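Long-range contact in tapirin (Caldicellulosiruptor hydrothermalis, PDB 6N2C), which probably binds cellulose through its beta-helical C-terminal domain, which also carries a zinc ion, and so attaches this thermophilic bacterium to plant biomass: residues V327-I341 and L347-D361. Sequence-based numbering, arbitrary orientation. Where two conformers were deposited one is given.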
loop_
_atom_site.group_PDB
_atom_site.type_symbol
_atom_site.label_atom_id
_atom_site.label_comp_id
_atom_site.label_asym_id
_atom_site.label_seq_id
_atom_site.Cartn_x
_atom_site.Cartn_y
_atom_site.Cartn_z
ATOM N N VAL A 327 12.768 -7.365 -6.804
ATOM C CA VAL A 327 12.678 -8.652 -7.502
ATOM C C VAL A 327 11.363 -8.802 -8.292
ATOM O O VAL A 327 10.287 -8.574 -7.703
ATOM C CB VAL A 327 12.795 -9.804 -6.501
ATOM C CG1 VAL A 327 12.501 -11.173 -7.138
ATOM C CG2 VAL A 327 14.236 -9.816 -5.895
ATOM N N LEU A 328 11.463 -9.115 -9.595
ATOM C CA LEU A 328 10.283 -9.448 -10.444
ATOM C C LEU A 328 10.169 -10.957 -10.472
ATOM O O LEU A 328 11.055 -11.641 -10.981
ATOM C CB LEU A 328 10.409 -8.853 -11.821
ATOM C CG LEU A 328 10.718 -7.373 -11.912
ATOM C CD1 LEU A 328 10.733 -6.946 -13.329
ATOM C CD2 LEU A 328 9.776 -6.529 -11.063
ATOM N N LYS A 329 9.118 -11.499 -9.849
ATOM C CA LYS A 329 8.874 -12.928 -9.883
ATOM C C LYS A 329 8.456 -13.385 -11.289
ATOM O O LYS A 329 8.165 -12.571 -12.168
ATOM C CB LYS A 329 7.832 -13.323 -8.839
ATOM C CG LYS A 329 8.277 -13.097 -7.389
ATOM C CD LYS A 329 9.588 -13.862 -7.057
ATOM C CE LYS A 329 9.745 -14.314 -5.622
ATOM N NZ LYS A 329 11.160 -14.563 -5.172
ATOM N N SER A 330 8.423 -14.688 -11.506
ATOM C CA SER A 330 8.238 -15.191 -12.840
ATOM C C SER A 330 6.960 -14.656 -13.463
ATOM O O SER A 330 5.921 -14.543 -12.799
ATOM C CB SER A 330 8.227 -16.725 -12.844
ATOM O OG SER A 330 7.085 -17.189 -12.188
ATOM N N ASN A 331 7.068 -14.307 -14.736
ATOM C CA ASN A 331 5.999 -13.747 -15.584
ATOM C C ASN A 331 5.408 -12.364 -15.188
ATOM O O ASN A 331 4.420 -11.871 -15.805
ATOM C CB ASN A 331 4.872 -14.769 -15.809
ATOM C CG ASN A 331 5.421 -16.083 -16.341
ATOM O OD1 ASN A 331 5.359 -17.118 -15.681
ATOM N ND2 ASN A 331 6.017 -16.010 -17.480
ATOM N N SER A 332 6.029 -11.708 -14.216
ATOM C CA SER A 332 5.540 -10.410 -13.799
ATOM C C SER A 332 6.058 -9.311 -14.728
ATOM O O SER A 332 6.956 -9.537 -15.628
ATOM C CB SER A 332 5.964 -10.095 -12.369
ATOM O OG SER A 332 7.402 -10.003 -12.272
ATOM N N LYS A 333 5.538 -8.108 -14.523
ATOM C CA LYS A 333 5.746 -7.028 -15.442
ATOM C C LYS A 333 6.023 -5.745 -14.697
ATOM O O LYS A 333 5.542 -5.576 -13.557
ATOM C CB LYS A 333 4.506 -6.930 -16.339
ATOM C CG LYS A 333 4.231 -8.278 -17.115
ATOM C CD LYS A 333 2.791 -8.459 -17.559
ATOM C CE LYS A 333 2.510 -9.850 -18.137
ATOM N NZ LYS A 333 2.355 -10.955 -17.144
ATOM N N LEU A 334 6.805 -4.855 -15.301
ATOM C CA LEU A 334 6.839 -3.467 -14.883
ATOM C C LEU A 334 6.227 -2.638 -15.960
ATOM O O LEU A 334 6.599 -2.772 -17.162
ATOM C CB LEU A 334 8.277 -2.985 -14.661
ATOM C CG LEU A 334 9.028 -3.610 -13.478
ATOM C CD1 LEU A 334 10.401 -2.986 -13.317
ATOM C CD2 LEU A 334 8.249 -3.376 -12.220
ATOM N N PHE A 335 5.378 -1.677 -15.590
ATOM C CA PHE A 335 4.762 -0.738 -16.506
ATOM C C PHE A 335 5.146 0.691 -16.081
ATOM O O PHE A 335 4.499 1.260 -15.162
ATOM C CB PHE A 335 3.190 -0.867 -16.553
ATOM C CG PHE A 335 2.693 -2.246 -16.961
ATOM C CD1 PHE A 335 2.755 -2.611 -18.266
ATOM C CD2 PHE A 335 2.245 -3.154 -16.049
ATOM C CE1 PHE A 335 2.312 -3.856 -18.696
ATOM C CE2 PHE A 335 1.830 -4.398 -16.446
ATOM C CZ PHE A 335 1.845 -4.755 -17.793
ATOM N N GLY A 336 6.146 1.280 -16.725
ATOM C CA GLY A 336 6.481 2.638 -16.536
ATOM C C GLY A 336 5.898 3.537 -17.556
ATOM O O GLY A 336 5.290 3.009 -18.553
ATOM N N GLY A 337 6.113 4.856 -17.462
ATOM C CA GLY A 337 6.876 5.522 -16.434
ATOM C C GLY A 337 8.355 5.490 -16.744
ATOM O O GLY A 337 8.827 4.710 -17.608
ATOM N N ASP A 338 9.102 6.244 -15.941
ATOM C CA ASP A 338 10.543 6.239 -16.057
ATOM C C ASP A 338 11.137 5.420 -14.942
ATOM O O ASP A 338 10.620 5.374 -13.796
ATOM C CB ASP A 338 11.074 7.711 -15.972
ATOM C CG ASP A 338 10.602 8.592 -17.103
ATOM O OD1 ASP A 338 10.272 8.116 -18.214
ATOM O OD2 ASP A 338 10.659 9.804 -16.888
ATOM N N ILE A 339 12.270 4.800 -15.261
ATOM C CA ILE A 339 12.965 3.956 -14.358
ATOM C C ILE A 339 14.397 4.488 -14.252
ATOM O O ILE A 339 15.026 4.747 -15.297
ATOM C CB ILE A 339 13.039 2.586 -14.906
ATOM C CG1 ILE A 339 11.657 1.946 -15.089
ATOM C CG2 ILE A 339 13.805 1.690 -13.948
ATOM C CD1 ILE A 339 11.675 0.462 -15.523
ATOM N N GLU A 340 14.900 4.675 -13.016
ATOM C CA GLU A 340 16.264 5.191 -12.859
ATOM C C GLU A 340 16.950 4.297 -11.819
ATOM O O GLU A 340 16.449 4.153 -10.681
ATOM C CB GLU A 340 16.221 6.668 -12.478
ATOM C CG GLU A 340 17.604 7.238 -12.180
ATOM C CD GLU A 340 17.515 8.700 -11.742
ATOM O OE1 GLU A 340 16.427 9.337 -11.817
ATOM O OE2 GLU A 340 18.551 9.238 -11.394
ATOM N N ILE A 341 18.066 3.649 -12.201
ATOM C CA ILE A 341 18.801 2.794 -11.312
ATOM C C ILE A 341 20.179 3.452 -11.171
ATOM O O ILE A 341 20.834 3.694 -12.183
ATOM C CB ILE A 341 18.944 1.389 -11.915
ATOM C CG1 ILE A 341 17.544 0.852 -12.328
ATOM C CG2 ILE A 341 19.662 0.430 -11.024
ATOM C CD1 ILE A 341 17.553 -0.491 -12.949
ATOM N N LEU A 347 17.950 -4.384 -9.750
ATOM C CA LEU A 347 16.671 -4.978 -10.287
ATOM C C LEU A 347 17.017 -6.378 -10.740
ATOM O O LEU A 347 17.827 -6.564 -11.688
ATOM C CB LEU A 347 16.142 -4.218 -11.496
ATOM C CG LEU A 347 14.857 -4.731 -12.198
ATOM C CD1 LEU A 347 13.732 -4.848 -11.179
ATOM C CD2 LEU A 347 14.519 -3.910 -13.396
ATOM N N SER A 348 16.394 -7.349 -10.105
ATOM C CA SER A 348 16.514 -8.751 -10.411
ATOM C C SER A 348 15.191 -9.313 -10.888
ATOM O O SER A 348 14.143 -9.005 -10.300
ATOM C CB SER A 348 16.935 -9.453 -9.130
ATOM O OG SER A 348 17.146 -10.816 -9.298
ATOM N N ALA A 349 15.203 -10.157 -11.917
ATOM C CA ALA A 349 13.983 -10.629 -12.543
ATOM C C ALA A 349 14.076 -12.047 -12.997
ATOM O O ALA A 349 15.106 -12.483 -13.550
ATOM C CB ALA A 349 13.572 -9.734 -13.696
ATOM N N ASP A 350 12.996 -12.773 -12.799
ATOM C CA ASP A 350 12.949 -14.199 -13.120
ATOM C C ASP A 350 12.401 -14.430 -14.493
ATOM O O ASP A 350 12.152 -13.498 -15.278
ATOM C CB ASP A 350 12.120 -14.938 -12.036
ATOM C CG ASP A 350 12.699 -14.834 -10.633
ATOM O OD1 ASP A 350 13.921 -14.644 -10.426
ATOM O OD2 ASP A 350 11.887 -14.938 -9.691
ATOM N N VAL A 351 12.270 -15.704 -14.846
ATOM C CA VAL A 351 11.731 -16.109 -16.165
ATOM C C VAL A 351 10.432 -15.425 -16.613
ATOM O O VAL A 351 9.516 -15.249 -15.832
ATOM C CB VAL A 351 11.542 -17.660 -16.221
ATOM C CG1 VAL A 351 10.542 -18.139 -15.153
ATOM C CG2 VAL A 351 11.109 -18.139 -17.594
ATOM N N GLY A 352 10.349 -15.071 -17.887
ATOM C CA GLY A 352 9.153 -14.537 -18.460
ATOM C C GLY A 352 8.754 -13.079 -18.193
ATOM O O GLY A 352 7.688 -12.607 -18.624
ATOM N N THR A 353 9.580 -12.383 -17.455
ATOM C CA THR A 353 9.340 -11.035 -17.094
ATOM C C THR A 353 9.563 -10.072 -18.234
ATOM O O THR A 353 10.390 -10.322 -19.154
ATOM C CB THR A 353 10.220 -10.672 -15.872
ATOM O OG1 THR A 353 11.611 -10.985 -16.127
ATOM C CG2 THR A 353 9.774 -11.435 -14.662
ATOM N N VAL A 354 8.830 -8.962 -18.205
ATOM C CA VAL A 354 8.971 -7.912 -19.202
ATOM C C VAL A 354 8.955 -6.582 -18.460
ATOM O O VAL A 354 8.176 -6.416 -17.552
ATOM C CB VAL A 354 7.765 -7.963 -20.236
ATOM C CG1 VAL A 354 7.892 -6.891 -21.267
ATOM C CG2 VAL A 354 7.727 -9.320 -20.898
ATOM N N VAL A 355 9.747 -5.635 -18.931
ATOM C CA VAL A 355 9.790 -4.298 -18.402
ATOM C C VAL A 355 9.465 -3.317 -19.494
ATOM O O VAL A 355 10.062 -3.404 -20.608
ATOM C CB VAL A 355 11.201 -4.001 -17.845
ATOM C CG1 VAL A 355 11.357 -2.484 -17.527
ATOM C CG2 VAL A 355 11.462 -4.875 -16.672
ATOM N N TYR A 356 8.435 -2.480 -19.289
ATOM C CA TYR A 356 8.124 -1.345 -20.142
ATOM C C TYR A 356 8.418 0.004 -19.484
ATOM O O TYR A 356 8.072 0.218 -18.331
ATOM C CB TYR A 356 6.639 -1.351 -20.500
ATOM C CG TYR A 356 6.148 -2.614 -21.198
ATOM C CD1 TYR A 356 6.233 -2.751 -22.613
ATOM C CD2 TYR A 356 5.567 -3.619 -20.495
ATOM C CE1 TYR A 356 5.770 -3.932 -23.217
ATOM C CE2 TYR A 356 5.052 -4.733 -21.108
ATOM C CZ TYR A 356 5.173 -4.890 -22.462
ATOM O OH TYR A 356 4.717 -6.021 -23.048
ATOM N N ALA A 357 9.053 0.874 -20.213
ATOM C CA ALA A 357 9.384 2.190 -19.771
ATOM C C ALA A 357 9.345 3.214 -20.861
ATOM O O ALA A 357 9.357 2.965 -22.079
ATOM C CB ALA A 357 10.804 2.179 -19.162
ATOM N N ASN A 358 9.168 4.446 -20.414
ATOM C CA ASN A 358 9.435 5.631 -21.224
ATOM C C ASN A 358 10.976 5.855 -21.194
ATOM O O ASN A 358 11.670 5.340 -22.051
ATOM C CB ASN A 358 8.643 6.804 -20.685
ATOM C CG ASN A 358 8.873 8.052 -21.471
ATOM O OD1 ASN A 358 9.035 7.987 -22.679
ATOM N ND2 ASN A 358 8.896 9.190 -20.808
ATOM N N ASN A 359 11.518 6.539 -20.178
ATOM C CA ASN A 359 12.965 6.649 -20.011
ATOM C C ASN A 359 13.486 5.566 -19.130
ATOM O O ASN A 359 12.897 5.230 -18.108
ATOM C CB ASN A 359 13.349 8.025 -19.496
ATOM C CG ASN A 359 12.927 9.108 -20.459
ATOM O OD1 ASN A 359 13.033 8.948 -21.690
ATOM N ND2 ASN A 359 12.356 10.161 -19.942
ATOM N N LEU A 360 14.611 4.959 -19.527
ATOM C CA LEU A 360 15.251 3.948 -18.698
ATOM C C LEU A 360 16.701 4.411 -18.504
ATOM O O LEU A 360 17.458 4.548 -19.502
ATOM C CB LEU A 360 15.201 2.569 -19.370
ATOM C CG LEU A 360 16.041 1.498 -18.660
ATOM C CD1 LEU A 360 15.688 1.267 -17.190
ATOM C CD2 LEU A 360 16.042 0.180 -19.361
ATOM N N ASP A 361 17.092 4.692 -17.271
ATOM C CA ASP A 361 18.455 5.235 -17.020
ATOM C C ASP A 361 19.157 4.300 -16.087
ATOM O O ASP A 361 18.569 3.913 -15.086
ATOM C CB ASP A 361 18.360 6.587 -16.323
ATOM C CG ASP A 361 17.907 7.741 -17.214
ATOM O OD1 ASP A 361 17.005 7.560 -18.048
ATOM O OD2 ASP A 361 18.472 8.891 -17.044
HETATM O O HOH W 1 12.973 -15.283 -7.183
HETATM O O HOH W 2 9.783 -16.370 -9.782
HETATM O O HOH W 3 5.704 -10.948 -18.442
HETATM O O HOH W 4 5.111 -14.353 -19.431
HETATM O O HOH W 5 14.754 7.440 -16.307
#
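L328, L334 and I339 of one coil pack against L347, A349, V355 and L360 of the next, inside a parallel beta-helix. I339 CD1 lies 3.6 Å from V355 CG1, while L328 CD1 and L334 CD1 both press on V355 CG2. On the outward face of the strands, partly covered by I444 and P447, F335 and Y356 point the same way, their planes only 6° apart but slid until the rings barely overlap; Y377 extends the row from the following coil. Parallel backbone pairing holds these rows in register, the axes of 333-335 and 354-356 passing 4.8 Å apart at their closest. Both coils turn a corner through a type II beta turn, and N331 N reaches V351 O between them. At the next corner, after strand 333-335, D338 stands in for a backbone acceptor: with CG beside its own N (chi1 -63°), OD1 takes N359 N at 2.8 Å from above the carboxylate plane, plus a weak bond from N358 ND2. An alanine at D338 is likely to leave N359 N without its acceptor and the N358 amide freer to turn. N358 and N359 are in turn tied by their OD1 atoms to N379 and N380, the former weakly. In the turn of the second coil T353 OG1, paired with T374 OG1 of the following coil, donates to D350 O at 2.7 Å, in the carbonyl plane.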